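Local coordinates for endo-pectate lyase (Erwinia chrysanthemi, PDB 3B4N), which probably depolymerises polygalacturonate and methyl-esterified pectins as an endo-acting lyase, using calcium for the eliminative cleavage of alpha-1,4-linked galacturonan chains, at residues A[61-66]-A[73-78]; A[33-38]-A[47-52]; A[148-153]-A[191-196]. One frame throughout, in Å; residues are numbered along the deposited sequence.

Interaction 1: A[61-66]-A[73-78]; sequences ERIAVL and FKDADT. With EDO (1,2-ethanediol), chain I.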
loop_
_atom_site.group_PDB
_atom_site.type_symbol
_atom_site.label_atom_id
_atom_site.label_comp_id
_atom_site.label_asym_id
_atom_site.label_seq_id
_atom_site.Cartn_x
_atom_site.Cartn_y
_atom_site.Cartn_z
ATOM N N GLU A 61 -17.085 -22.124 1.675
ATOM C CA GLU A 61 -16.125 -23.067 2.201
ATOM C C GLU A 61 -14.759 -22.418 2.338
ATOM O O GLU A 61 -14.387 -21.550 1.556
ATOM C CB GLU A 61 -16.077 -24.303 1.322
ATOM C CG GLU A 61 -17.370 -25.095 1.450
ATOM C CD GLU A 61 -17.305 -26.447 0.795
ATOM O OE1 GLU A 61 -16.307 -27.164 1.027
ATOM O OE2 GLU A 61 -18.259 -26.791 0.063
ATOM N N ARG A 62 -14.012 -22.840 3.348
ATOM C CA ARG A 62 -12.717 -22.237 3.604
ATOM C C ARG A 62 -11.669 -22.568 2.551
ATOM O O ARG A 62 -11.515 -23.728 2.163
ATOM C CB ARG A 62 -12.212 -22.651 4.988
ATOM C CG ARG A 62 -11.186 -21.688 5.564
ATOM C CD ARG A 62 -10.755 -22.126 6.946
ATOM N NE ARG A 62 -10.070 -23.409 6.889
ATOM C CZ ARG A 62 -9.879 -24.191 7.945
ATOM N NH1 ARG A 62 -10.323 -23.822 9.140
ATOM N NH2 ARG A 62 -9.253 -25.348 7.800
ATOM N N ILE A 63 -10.969 -21.540 2.081
ATOM C CA ILE A 63 -9.909 -21.735 1.101
ATOM C C ILE A 63 -8.544 -21.390 1.679
ATOM O O ILE A 63 -7.525 -21.694 1.069
ATOM C CB ILE A 63 -10.139 -20.923 -0.203
ATOM C CG1 ILE A 63 -10.173 -19.418 0.078
ATOM C CG2 ILE A 63 -11.427 -21.400 -0.865
ATOM C CD1 ILE A 63 -10.168 -18.571 -1.209
ATOM N N ALA A 64 -8.514 -20.763 2.857
ATOM C CA ALA A 64 -7.236 -20.433 3.476
ATOM C C ALA A 64 -7.311 -20.113 4.959
ATOM O O ALA A 64 -8.324 -19.627 5.450
ATOM C CB ALA A 64 -6.577 -19.249 2.736
ATOM N N VAL A 65 -6.233 -20.431 5.671
ATOM C CA VAL A 65 -6.108 -20.088 7.085
ATOM C C VAL A 65 -4.858 -19.212 7.093
ATOM O O VAL A 65 -3.777 -19.664 6.693
ATOM C CB VAL A 65 -5.868 -21.314 7.985
ATOM C CG1 VAL A 65 -5.533 -20.847 9.404
ATOM C CG2 VAL A 65 -7.121 -22.194 8.017
ATOM N N LEU A 66 -5.010 -17.970 7.549
ATOM C CA LEU A 66 -3.916 -17.001 7.562
ATOM C C LEU A 66 -3.523 -16.586 8.962
ATOM O O LEU A 66 -4.269 -16.807 9.914
ATOM C CB LEU A 66 -4.333 -15.751 6.782
ATOM C CG LEU A 66 -4.931 -16.014 5.394
ATOM C CD1 LEU A 66 -5.452 -14.718 4.808
ATOM C CD2 LEU A 66 -3.883 -16.655 4.486
ATOM N N PHE A 73 -4.981 -10.957 0.817
ATOM C CA PHE A 73 -4.928 -12.344 0.372
ATOM C C PHE A 73 -5.124 -12.379 -1.134
ATOM O O PHE A 73 -5.801 -11.524 -1.697
ATOM C CB PHE A 73 -6.048 -13.160 1.027
ATOM C CG PHE A 73 -6.087 -14.595 0.590
ATOM C CD1 PHE A 73 -5.110 -15.482 1.022
ATOM C CD2 PHE A 73 -7.091 -15.056 -0.257
ATOM C CE1 PHE A 73 -5.121 -16.811 0.623
ATOM C CE2 PHE A 73 -7.113 -16.395 -0.668
ATOM C CZ PHE A 73 -6.129 -17.268 -0.227
ATOM N N LYS A 74 -4.509 -13.350 -1.790
ATOM C CA LYS A 74 -4.700 -13.489 -3.223
ATOM C C LYS A 74 -5.165 -14.900 -3.552
ATOM O O LYS A 74 -4.628 -15.882 -3.044
ATOM C CB LYS A 74 -3.420 -13.148 -3.991
ATOM C CG LYS A 74 -2.278 -14.106 -3.817
ATOM C CD LYS A 74 -1.099 -13.652 -4.680
ATOM C CE LYS A 74 0.059 -14.630 -4.606
ATOM N NZ LYS A 74 0.561 -14.800 -3.215
ATOM N N ASP A 75 -6.205 -14.979 -4.375
ATOM C CA ASP A 75 -6.762 -16.252 -4.812
ATOM C C ASP A 75 -6.587 -16.370 -6.321
ATOM O O ASP A 75 -7.229 -15.651 -7.082
ATOM C CB ASP A 75 -8.253 -16.338 -4.468
ATOM C CG ASP A 75 -8.872 -17.655 -4.904
ATOM O OD1 ASP A 75 -10.112 -17.744 -4.971
ATOM O OD2 ASP A 75 -8.114 -18.605 -5.174
ATOM N N ALA A 76 -5.707 -17.276 -6.742
ATOM C CA ALA A 76 -5.445 -17.499 -8.161
ATOM C C ALA A 76 -6.009 -18.832 -8.626
ATOM O O ALA A 76 -5.715 -19.280 -9.733
ATOM C CB ALA A 76 -3.944 -17.468 -8.423
ATOM N N ASP A 77 -6.831 -19.455 -7.787
ATOM C CA ASP A 77 -7.403 -20.762 -8.103
ATOM C C ASP A 77 -8.880 -20.696 -8.483
ATOM O O ASP A 77 -9.720 -21.331 -7.838
ATOM C CB ASP A 77 -7.227 -21.688 -6.896
ATOM C CG ASP A 77 -7.647 -23.114 -7.183
ATOM O OD1 ASP A 77 -7.942 -23.846 -6.214
ATOM O OD2 ASP A 77 -7.673 -23.507 -8.369
ATOM N N THR A 78 -9.202 -19.924 -9.513
ATOM C CA THR A 78 -10.588 -19.807 -9.958
ATOM C C THR A 78 -10.730 -20.115 -11.444
ATOM O O THR A 78 -9.765 -20.025 -12.199
ATOM C CB THR A 78 -11.152 -18.394 -9.711
ATOM O OG1 THR A 78 -10.391 -17.438 -10.459
ATOM C CG2 THR A 78 -11.099 -18.047 -8.228
HETATM C C1 EDO I . -8.405 -25.724 3.773
HETATM O O1 EDO I . -9.428 -26.040 4.865
HETATM C C2 EDO I . -8.281 -24.237 3.437
HETATM O O2 EDO I . -8.057 -23.460 4.775
#
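The ring of Phe-73 is the bump here, and Ala-64, Leu-66 and Ile-63 make the hollow that takes it. Strand 72-75 lies in one antiparallel sheet and 61-66 in the other; the axes of the two short strand segments pass 9.3 Å apart at their closest, so the ring has to bridge the gap. Its CB points toward 61-66, and CG anti to the backbone N (chi1 178°), beside the carbonyl carbon, sets where the ring lies across Ala-64. The floor of the hollow is Ala-64, whose small CB lets the ring come close, 3.5 Å from Phe-73 CE1. Leu-66 walls one flank with both methyls, CD1 and CD2, each close to Phe-73 CD1, and its side chain runs at about a right angle to the aromatic one. On the other flank Ile-63 extends CD1 to within 3.8 Å of Phe-73 CE2. That same methyl also reaches the carboxylate of Asp-75, lying 3.9 Å from its OD1. Ile-63 and Ala-64 both face Val-49 in a classic beta bulge, which helps explain why two consecutive residues can turn their CB atoms towards the opposite sheet. On the far side of strand 61-66, Arg-62 NE donates to O2 of an ethanediol molecule at 2.9 Å, with Val-65 CG2 over one face of the guanidinium.

Across the two segments the chemistry is apolar, with the charge kept at the end of the hollow. There Asp-75 OD1 forms a salt bridge with Arg-51 and is hydrogen-bonded with Tyr-86 OH, while OD2 accepts from the backbone N of Asp-77 at 3.0 Å in an Asx turn. Holding both oxygens fixes the carboxylate beside Ile-63; apolar contact at the sandwich's partly exposed margin joins the sheets.

Interaction 2: A[33-38]-A[47-52]; sequences NYLGWS and QEVYRG. With EDO (1,2-ethanediol), chain G.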
loop_
_atom_site.group_PDB
_atom_site.type_symbol
_atom_site.label_atom_id
_atom_site.label_comp_id
_atom_site.label_asym_id
_atom_site.label_seq_id
_atom_site.Cartn_x
_atom_site.Cartn_y
_atom_site.Cartn_z
ATOM N N ASN A 33 -7.769 -12.943 -7.814
ATOM C CA ASN A 33 -8.692 -12.103 -7.066
ATOM C C ASN A 33 -7.972 -11.697 -5.799
ATOM O O ASN A 33 -7.569 -12.549 -5.008
ATOM C CB ASN A 33 -9.961 -12.869 -6.702
ATOM C CG ASN A 33 -10.838 -13.143 -7.903
ATOM O OD1 ASN A 33 -11.546 -14.153 -7.955
ATOM N ND2 ASN A 33 -10.818 -12.232 -8.865
ATOM N N TYR A 34 -7.779 -10.398 -5.622
ATOM C CA TYR A 34 -7.115 -9.894 -4.430
ATOM C C TYR A 34 -8.144 -9.425 -3.424
ATOM O O TYR A 34 -9.102 -8.727 -3.772
ATOM C CB TYR A 34 -6.186 -8.728 -4.773
ATOM C CG TYR A 34 -4.924 -9.138 -5.487
ATOM C CD1 TYR A 34 -3.797 -9.540 -4.781
ATOM C CD2 TYR A 34 -4.873 -9.154 -6.877
ATOM C CE1 TYR A 34 -2.636 -9.953 -5.449
ATOM C CE2 TYR A 34 -3.731 -9.560 -7.551
ATOM C CZ TYR A 34 -2.621 -9.957 -6.835
ATOM O OH TYR A 34 -1.499 -10.363 -7.521
ATOM N N LEU A 35 -7.954 -9.836 -2.178
ATOM C CA LEU A 35 -8.836 -9.427 -1.100
ATOM C C LEU A 35 -8.068 -8.520 -0.160
ATOM O O LEU A 35 -6.896 -8.756 0.129
ATOM C CB LEU A 35 -9.322 -10.631 -0.300
ATOM C CG LEU A 35 -10.113 -11.693 -1.052
ATOM C CD1 LEU A 35 -10.524 -12.799 -0.074
ATOM C CD2 LEU A 35 -11.340 -11.059 -1.691
ATOM N N GLY A 36 -8.746 -7.485 0.310
ATOM C CA GLY A 36 -8.155 -6.571 1.267
ATOM C C GLY A 36 -9.224 -6.290 2.305
ATOM O O GLY A 36 -10.377 -6.004 1.961
ATOM N N TRP A 37 -8.875 -6.384 3.583
ATOM C CA TRP A 37 -9.864 -6.103 4.608
ATOM C C TRP A 37 -9.267 -5.314 5.746
ATOM O O TRP A 37 -8.048 -5.214 5.884
ATOM C CB TRP A 37 -10.468 -7.408 5.158
ATOM C CG TRP A 37 -9.473 -8.345 5.809
ATOM C CD1 TRP A 37 -9.161 -8.426 7.140
ATOM C CD2 TRP A 37 -8.648 -9.307 5.145
ATOM N NE1 TRP A 37 -8.191 -9.381 7.342
ATOM C CE2 TRP A 37 -7.857 -9.937 6.134
ATOM C CE3 TRP A 37 -8.499 -9.696 3.807
ATOM C CZ2 TRP A 37 -6.926 -10.939 5.826
ATOM C CZ3 TRP A 37 -7.575 -10.689 3.497
ATOM C CH2 TRP A 37 -6.800 -11.300 4.504
ATOM N N SER A 38 -10.144 -4.715 6.536
ATOM C CA SER A 38 -9.724 -4.007 7.729
ATOM C C SER A 38 -10.570 -4.611 8.839
ATOM O O SER A 38 -11.699 -5.047 8.611
ATOM C CB SER A 38 -9.990 -2.501 7.630
ATOM O OG SER A 38 -11.374 -2.219 7.563
ATOM N N GLN A 47 -7.034 -15.732 10.736
ATOM C CA GLN A 47 -8.020 -15.164 9.828
ATOM C C GLN A 47 -8.286 -16.204 8.756
ATOM O O GLN A 47 -7.356 -16.763 8.187
ATOM C CB GLN A 47 -7.489 -13.862 9.227
ATOM C CG GLN A 47 -7.149 -12.850 10.312
ATOM C CD GLN A 47 -6.492 -11.615 9.756
ATOM O OE1 GLN A 47 -5.319 -11.643 9.361
ATOM N NE2 GLN A 47 -7.243 -10.522 9.714
ATOM N N GLU A 48 -9.557 -16.468 8.489
ATOM C CA GLU A 48 -9.909 -17.488 7.518
ATOM C C GLU A 48 -10.629 -16.904 6.328
ATOM O O GLU A 48 -11.515 -16.064 6.473
ATOM C CB GLU A 48 -10.788 -18.542 8.185
ATOM C CG GLU A 48 -10.175 -19.129 9.450
ATOM C CD GLU A 48 -11.039 -20.203 10.065
ATOM O OE1 GLU A 48 -12.277 -20.033 10.084
ATOM O OE2 GLU A 48 -10.477 -21.208 10.542
ATOM N N VAL A 49 -10.247 -17.349 5.140
ATOM C CA VAL A 49 -10.884 -16.862 3.926
ATOM C C VAL A 49 -11.857 -17.924 3.445
ATOM O O VAL A 49 -11.506 -19.096 3.353
ATOM C CB VAL A 49 -9.857 -16.594 2.804
ATOM C CG1 VAL A 49 -10.551 -15.969 1.598
ATOM C CG2 VAL A 49 -8.750 -15.683 3.318
ATOM N N TYR A 50 -13.084 -17.500 3.157
ATOM C CA TYR A 50 -14.131 -18.392 2.666
ATOM C C TYR A 50 -14.545 -17.960 1.266
ATOM O O TYR A 50 -14.525 -16.775 0.929
ATOM C CB TYR A 50 -15.338 -18.354 3.602
ATOM C CG TYR A 50 -15.077 -19.048 4.910
ATOM C CD1 TYR A 50 -15.395 -20.398 5.076
ATOM C CD2 TYR A 50 -14.455 -18.378 5.962
ATOM C CE1 TYR A 50 -15.097 -21.067 6.251
ATOM C CE2 TYR A 50 -14.150 -19.040 7.151
ATOM C CZ TYR A 50 -14.472 -20.385 7.284
ATOM O OH TYR A 50 -14.146 -21.057 8.442
ATOM N N ARG A 51 -14.935 -18.933 0.452
ATOM C CA ARG A 51 -15.340 -18.657 -0.918
ATOM C C ARG A 51 -16.477 -19.580 -1.333
ATOM O O ARG A 51 -16.593 -20.696 -0.831
ATOM C CB ARG A 51 -14.153 -18.881 -1.859
ATOM C CG ARG A 51 -14.387 -18.437 -3.299
ATOM C CD ARG A 51 -13.207 -18.827 -4.182
ATOM N NE ARG A 51 -13.216 -20.259 -4.465
ATOM C CZ ARG A 51 -12.184 -20.940 -4.942
ATOM N NH1 ARG A 51 -11.036 -20.323 -5.199
ATOM N NH2 ARG A 51 -12.293 -22.247 -5.145
ATOM N N GLY A 52 -17.307 -19.094 -2.249
ATOM C CA GLY A 52 -18.401 -19.891 -2.771
ATOM C C GLY A 52 -18.692 -19.457 -4.193
ATOM O O GLY A 52 -18.248 -18.393 -4.615
HETATM C C1 EDO G . -13.471 -2.750 10.440
HETATM O O1 EDO G . -12.068 -2.168 10.230
HETATM C C2 EDO G . -14.615 -1.780 10.120
HETATM O O2 EDO G . -14.502 -1.407 8.610
#
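Trp-37 presents the edge of its indole, not a face, to the amide of Gln-47, whose CD lies in the plane of the ring. The two flat groups are turned 74° against each other, so the amide meets the pyrrole N-H corner steeply instead of stacking. The closest atoms are Trp-37 NE1 and the Gln-47 atom modelled as NE2, at 2.8 Å. The amide is probably turned over in the model, and with it turned back this approach may be a hydrogen bond. With CG between the backbone N and the carbonyl carbon (chi1 61°), the indole turns its NE1 edge to Gln-47.

Further along, Leu-35 and Val-49 point at each other across the gap, tip to tip, Leu-35 CD1 lying 3.6 Å from Val-49 CG1. On the outer side of strand 44-52, Tyr-50 OH donates to Glu-48 OE1 at 2.7 Å, coming from 50° above the carboxylate plane; Glu-48 OE2 is taken up by Arg-46 and Arg-62. Next to Trp-37 but pointing away from 47-52, Ser-38 OG shares a 2.8 Å hydrogen bond with O1 of an ethanediol and is also bonded to Asn-163.

No helix takes part. Strand 32-39 is the middle strand of a three-stranded antiparallel sheet, between 22-29 and 72-75, while 44-52 runs between 61-66 and 85-92 in a four-stranded one. The two sheets form a sandwich with the strand order of a fibronectin type III domain, and the Trp-37 side chain is packed further by Leu-66, Phe-73 and Val-88.

Interaction 3: A[148-153]-A[191-196]; sequences DKQKPL and DICEDA. With CA (calcium ion), chain C; ZN (zinc ion), chain D.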
loop_
_atom_site.group_PDB
_atom_site.type_symbol
_atom_site.label_atom_id
_atom_site.label_comp_id
_atom_site.label_asym_id
_atom_site.label_seq_id
_atom_site.Cartn_x
_atom_site.Cartn_y
_atom_site.Cartn_z
ATOM N N ASP A 148 1.869 18.680 -14.517
ATOM C CA ASP A 148 2.942 19.117 -13.631
ATOM C C ASP A 148 2.466 19.207 -12.187
ATOM O O ASP A 148 3.275 19.351 -11.269
ATOM C CB ASP A 148 3.455 20.492 -14.063
ATOM C CG ASP A 148 4.003 20.494 -15.467
ATOM O OD1 ASP A 148 3.911 21.554 -16.114
ATOM O OD2 ASP A 148 4.529 19.449 -15.913
ATOM N N LYS A 149 1.155 19.129 -11.990
ATOM C CA LYS A 149 0.597 19.228 -10.646
ATOM C C LYS A 149 -0.816 18.680 -10.588
ATOM O O LYS A 149 -1.682 19.093 -11.359
ATOM C CB LYS A 149 0.593 20.695 -10.195
ATOM C CG LYS A 149 -0.124 20.970 -8.880
ATOM C CD LYS A 149 0.509 20.213 -7.726
ATOM C CE LYS A 149 -0.042 20.690 -6.393
ATOM N NZ LYS A 149 -1.527 20.625 -6.360
ATOM N N GLN A 150 -1.040 17.742 -9.675
ATOM C CA GLN A 150 -2.357 17.157 -9.486
ATOM C C GLN A 150 -2.724 17.309 -8.015
ATOM O O GLN A 150 -1.853 17.495 -7.168
ATOM C CB GLN A 150 -2.356 15.691 -9.925
ATOM C CG GLN A 150 -1.949 15.566 -11.388
ATOM C CD GLN A 150 -2.482 14.326 -12.071
ATOM O OE1 GLN A 150 -3.653 13.985 -11.940
ATOM N NE2 GLN A 150 -1.622 13.658 -12.829
ATOM N N LYS A 151 -4.017 17.250 -7.723
ATOM C CA LYS A 151 -4.503 17.434 -6.366
ATOM C C LYS A 151 -4.758 16.134 -5.628
ATOM O O LYS A 151 -5.087 15.117 -6.238
ATOM C CB LYS A 151 -5.804 18.239 -6.393
ATOM C CG LYS A 151 -5.695 19.573 -7.114
ATOM C CD LYS A 151 -7.053 20.234 -7.259
ATOM C CE LYS A 151 -6.941 21.525 -8.059
ATOM N NZ LYS A 151 -8.268 22.153 -8.304
ATOM N N PRO A 152 -4.600 16.151 -4.298
ATOM C CA PRO A 152 -4.845 14.939 -3.519
ATOM C C PRO A 152 -6.349 14.683 -3.509
ATOM O O PRO A 152 -7.146 15.629 -3.550
ATOM C CB PRO A 152 -4.321 15.307 -2.135
ATOM C CG PRO A 152 -4.586 16.794 -2.063
ATOM C CD PRO A 152 -4.135 17.252 -3.435
ATOM N N LEU A 153 -6.734 13.415 -3.483
ATOM C CA LEU A 153 -8.143 13.041 -3.437
ATOM C C LEU A 153 -8.657 13.131 -2.005
ATOM O O LEU A 153 -9.815 13.477 -1.767
ATOM C CB LEU A 153 -8.331 11.618 -3.943
ATOM C CG LEU A 153 -8.037 11.361 -5.422
ATOM C CD1 LEU A 153 -8.115 9.875 -5.706
ATOM C CD2 LEU A 153 -9.039 12.134 -6.277
ATOM N N ASP A 191 -5.009 1.979 -10.263
ATOM C CA ASP A 191 -3.906 2.348 -11.153
ATOM C C ASP A 191 -3.364 3.652 -10.593
ATOM O O ASP A 191 -3.897 4.724 -10.869
ATOM C CB ASP A 191 -4.372 2.564 -12.602
ATOM C CG ASP A 191 -3.203 2.809 -13.567
ATOM O OD1 ASP A 191 -2.095 3.155 -13.111
ATOM O OD2 ASP A 191 -3.393 2.665 -14.796
ATOM N N ILE A 192 -2.312 3.555 -9.791
ATOM C CA ILE A 192 -1.710 4.729 -9.185
ATOM C C ILE A 192 -1.459 5.797 -10.239
ATOM O O ILE A 192 -0.952 5.488 -11.319
ATOM C CB ILE A 192 -0.360 4.375 -8.549
ATOM C CG1 ILE A 192 -0.566 3.427 -7.367
ATOM C CG2 ILE A 192 0.360 5.652 -8.120
ATOM C CD1 ILE A 192 0.730 2.845 -6.840
ATOM N N CYS A 193 -1.821 7.038 -9.932
ATOM C CA CYS A 193 -1.590 8.138 -10.858
ATOM C C CYS A 193 -0.207 8.729 -10.536
ATOM O O CYS A 193 0.808 8.119 -10.878
ATOM C CB CYS A 193 -2.716 9.174 -10.730
ATOM S SG CYS A 193 -2.559 10.576 -11.878
ATOM N N GLU A 194 -0.134 9.875 -9.863
ATOM C CA GLU A 194 1.178 10.457 -9.547
ATOM C C GLU A 194 1.925 9.567 -8.556
ATOM O O GLU A 194 3.111 9.270 -8.717
ATOM C CB GLU A 194 1.017 11.857 -8.956
ATOM C CG GLU A 194 0.528 12.910 -9.939
ATOM C CD GLU A 194 1.469 13.108 -11.120
ATOM O OE1 GLU A 194 2.702 12.997 -10.936
ATOM O OE2 GLU A 194 0.978 13.394 -12.232
ATOM N N ASP A 195 1.209 9.163 -7.517
ATOM C CA ASP A 195 1.727 8.282 -6.478
ATOM C C ASP A 195 0.515 7.880 -5.659
ATOM O O ASP A 195 -0.569 8.417 -5.867
ATOM C CB ASP A 195 2.791 8.989 -5.613
ATOM C CG ASP A 195 2.453 10.439 -5.318
ATOM O OD1 ASP A 195 3.086 11.335 -5.909
ATOM O OD2 ASP A 195 1.559 10.684 -4.495
ATOM N N ALA A 196 0.683 6.939 -4.737
ATOM C CA ALA A 196 -0.438 6.456 -3.925
ATOM C C ALA A 196 -0.728 7.284 -2.670
ATOM O O ALA A 196 -1.887 7.634 -2.399
ATOM C CB ALA A 196 -0.192 4.992 -3.530
HETATM CA CA CA C . -0.199 4.547 -13.261
HETATM ZN ZN ZN D . 2.300 13.027 -5.419
HETATM O O HOH W 1 1.590 5.981 -12.460
HETATM O O HOH W 2 2.851 13.681 -3.789
HETATM O O HOH W 3 1.081 4.009 -15.195
HETATM O O HOH W 4 3.188 14.308 -6.599
#
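Gln-150 and Glu-194 meet at about a right angle, the side chain of one laid across that of the other, with amide and carboxylate planes 69° apart. Their one hydrogen bond runs from Gln-150 NE2 to Glu-194 OE2 at 2.7 Å. It lands on the anti lone pair, the one away from the other carboxylate oxygen, while the acceptor sits 29° out of the amide plane, so the bond is short but bent. Glu-194 gets there by folding at chi2 (-61°), which brings OE2 round to the NE2 end of the amide. The same NE2 lies 3.4 Å from Cys-193 SG, the sulfur that is bonded to Cys-143.

Earlier in the same loop Asp-191 OD1 and the carbonyl O of Ile-192 hold the calcium ion, Ile-192 O at 2.3 Å, and Asn-213 and Tyr-218 complete the protein ligands. Water 1 binds that calcium and also donates to Cys-193 O. One residue after Glu-194, Asp-195 OD1 binds a zinc ion at 1.9 Å, shared with Asp-173, and accepts a hydrogen bond from Lys-224.

Glu-194 itself is a zinc ligand in a structure of this protein, though no such zinc is bound to it in this chain. Its bond to Gln-150 therefore fixes a potential metal-binding carboxylate in a loop that carries calcium and zinc ligands and is disulfide-tied to Cys-143.

Interactions 1 and 2 belong to one unit, the N-terminal beta sandwich, with centres 7 Å apart. Each joins the same two sheets, since 32-39 pairs with 72-75 in one and 44-52 with 61-66 in the other. They follow in series, 33-38/47-52 closing before 61-66/73-78 opens, and touch directly through the Arg-51 to Asp-75 salt bridge. Interaction 3 comes later, in loops of the right-handed parallel beta-helix, on the opposite side of the chain's centre; its centre is about 32 Å from that of interaction 1 and 28 Å from that of interaction 2. The sandwich core is thus separate from the metal sites of the lyase domain.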